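Local coordinates for pyruvate carboxylase protein (PDB 2QF7) that is a multidomain, biotin-dependent carboxylase that joins a biotin carboxylase region, a TIM-barrel region and a biotin-carrier domain in one chain, at residues 885-889 against 944-948. Sequence-based numbering, arbitrary orientation.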
loop_
_atom_site.group_PDB
_atom_site.type_symbol
_atom_site.label_atom_id
_atom_site.label_comp_id
_atom_site.label_asym_id
_atom_site.label_seq_id
_atom_site.Cartn_x
_atom_site.Cartn_y
_atom_site.Cartn_z
ATOM N N MET A 885 45.612 -31.047 -19.961
ATOM C CA MET A 885 45.225 -31.123 -21.383
ATOM C C MET A 885 45.749 -29.936 -22.219
ATOM O O MET A 885 46.166 -30.114 -23.370
ATOM C CB MET A 885 43.705 -31.246 -21.519
ATOM C CG MET A 885 43.232 -31.261 -22.967
ATOM S SD MET A 885 41.448 -31.376 -23.055
ATOM C CE MET A 885 41.019 -29.708 -22.611
ATOM N N PHE A 886 45.688 -28.735 -21.645
ATOM C CA PHE A 886 46.227 -27.507 -22.251
ATOM C C PHE A 886 47.754 -27.451 -22.224
ATOM O O PHE A 886 48.354 -26.532 -22.794
ATOM C CB PHE A 886 45.638 -26.267 -21.550
ATOM C CG PHE A 886 44.178 -26.032 -21.848
ATOM C CD1 PHE A 886 43.740 -25.906 -23.166
ATOM C CD2 PHE A 886 43.244 -25.893 -20.814
ATOM C CE1 PHE A 886 42.395 -25.690 -23.469
ATOM C CE2 PHE A 886 41.899 -25.646 -21.092
ATOM C CZ PHE A 886 41.476 -25.560 -22.455
ATOM N N GLY A 887 48.389 -28.444 -21.592
ATOM C CA GLY A 887 49.850 -28.547 -21.596
ATOM C C GLY A 887 50.476 -28.201 -20.248
ATOM O O GLY A 887 51.726 -28.193 -20.134
ATOM N N ASP A 888 49.625 -27.956 -19.232
ATOM C CA ASP A 888 50.029 -27.548 -17.878
ATOM C C ASP A 888 50.474 -26.087 -17.918
ATOM O O ASP A 888 51.626 -25.764 -18.242
ATOM C CB ASP A 888 51.101 -28.484 -17.258
ATOM C CG ASP A 888 51.302 -28.232 -15.761
ATOM O OD1 ASP A 888 50.608 -27.330 -15.192
ATOM O OD2 ASP A 888 52.159 -28.926 -15.153
ATOM N N ILE A 889 49.519 -25.189 -17.692
ATOM C CA ILE A 889 49.749 -23.796 -17.964
ATOM C C ILE A 889 49.588 -22.952 -16.698
ATOM O O ILE A 889 49.013 -23.386 -15.690
ATOM C CB ILE A 889 48.787 -23.254 -19.040
ATOM C CG1 ILE A 889 47.315 -23.452 -18.620
ATOM C CG2 ILE A 889 49.076 -23.894 -20.422
ATOM C CD1 ILE A 889 46.308 -22.600 -19.395
ATOM N N TRP A 944 50.860 -24.357 -27.775
ATOM C CA TRP A 944 49.585 -25.073 -27.495
ATOM C C TRP A 944 49.600 -26.482 -28.071
ATOM O O TRP A 944 50.133 -26.680 -29.174
ATOM C CB TRP A 944 48.416 -24.306 -28.115
ATOM C CG TRP A 944 48.278 -22.964 -27.480
ATOM C CD1 TRP A 944 48.469 -21.761 -28.073
ATOM C CD2 TRP A 944 47.974 -22.697 -26.095
ATOM N NE1 TRP A 944 48.312 -20.739 -27.150
ATOM C CE2 TRP A 944 48.000 -21.287 -25.928
ATOM C CE3 TRP A 944 47.697 -23.510 -24.984
ATOM C CZ2 TRP A 944 47.751 -20.665 -24.700
ATOM C CZ3 TRP A 944 47.455 -22.891 -23.748
ATOM C CH2 TRP A 944 47.490 -21.468 -23.619
ATOM N N PRO A 945 49.004 -27.475 -27.349
ATOM C CA PRO A 945 48.938 -28.859 -27.890
ATOM C C PRO A 945 48.263 -28.905 -29.260
ATOM O O PRO A 945 47.148 -28.395 -29.398
ATOM C CB PRO A 945 48.104 -29.611 -26.842
ATOM C CG PRO A 945 48.427 -28.892 -25.567
ATOM C CD PRO A 945 48.419 -27.404 -25.993
ATOM N N GLU A 946 48.926 -29.525 -30.251
ATOM C CA GLU A 946 48.523 -29.409 -31.644
ATOM C C GLU A 946 47.165 -30.041 -31.957
ATOM O O GLU A 946 46.327 -29.422 -32.632
ATOM C CB GLU A 946 49.603 -29.986 -32.587
ATOM C CG GLU A 946 50.899 -29.126 -32.674
ATOM C CD GLU A 946 51.952 -29.777 -33.570
ATOM O OE1 GLU A 946 51.658 -30.832 -34.163
ATOM O OE2 GLU A 946 53.073 -29.239 -33.680
ATOM N N ALA A 947 46.943 -31.266 -31.481
ATOM C CA ALA A 947 45.679 -31.981 -31.779
ATOM C C ALA A 947 44.431 -31.298 -31.183
ATOM O O ALA A 947 43.405 -31.157 -31.852
ATOM C CB ALA A 947 45.759 -33.459 -31.349
ATOM N N LEU A 948 44.518 -30.891 -29.927
ATOM C CA LEU A 948 43.476 -30.094 -29.318
ATOM C C LEU A 948 43.240 -28.789 -30.088
ATOM O O LEU A 948 42.086 -28.428 -30.366
ATOM C CB LEU A 948 43.834 -29.791 -27.855
ATOM C CG LEU A 948 42.975 -28.842 -27.016
ATOM C CD1 LEU A 948 41.638 -29.504 -26.698
ATOM C CD2 LEU A 948 43.708 -28.444 -25.739
#
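A Schellman motif closing helix 872-885 meets the N-terminal turn of helix 946-953, whose N-cap position is held by Pro945. Gly887, with its positive phi of 108°, turns the chain there, and its CA lies 6.4 Å from that of Pro945. The proline ring rests on two carbonyl oxygens at the end of the helix, those of Met885 and Phe886: its CD is 3.3 Å from Phe886 O, and its CG is 3.4 Å from Met885 O. No hydrogen bond spans the two segments; ring carbons on carbonyl oxygens and apolar side chains make the contact. Phe886 O also faces the edge of the Trp944 indole, near the ring plane, with CE3 at 3.8 Å. Beyond it, Ile889 CG2 reaches Trp944 CZ3 at 3.8 Å, the two side chains running at roughly right angles. On the other flank Leu948, its CG trans to the backbone N (chi1 174°), extends CD2 to within 3.6 Å of Phe886 CD1, while CD1 approaches Met885 SD and CE at 4.1 Å each. The bend of Met885 at chi3 (75°) sets CE over one face of the Phe886 ring, offset toward its rim. Helices 895-909, 913-917 and 927-934 supply further apolar partners, including Met902, Val916 and Met932, while Lys705 hydrogen-bonds the carbonyls of Gly887 and Asp888. The arrangement is that of a glycine-terminated helix C-end packed against a helix N-terminus within the helical part of the conserved carboxylase domain.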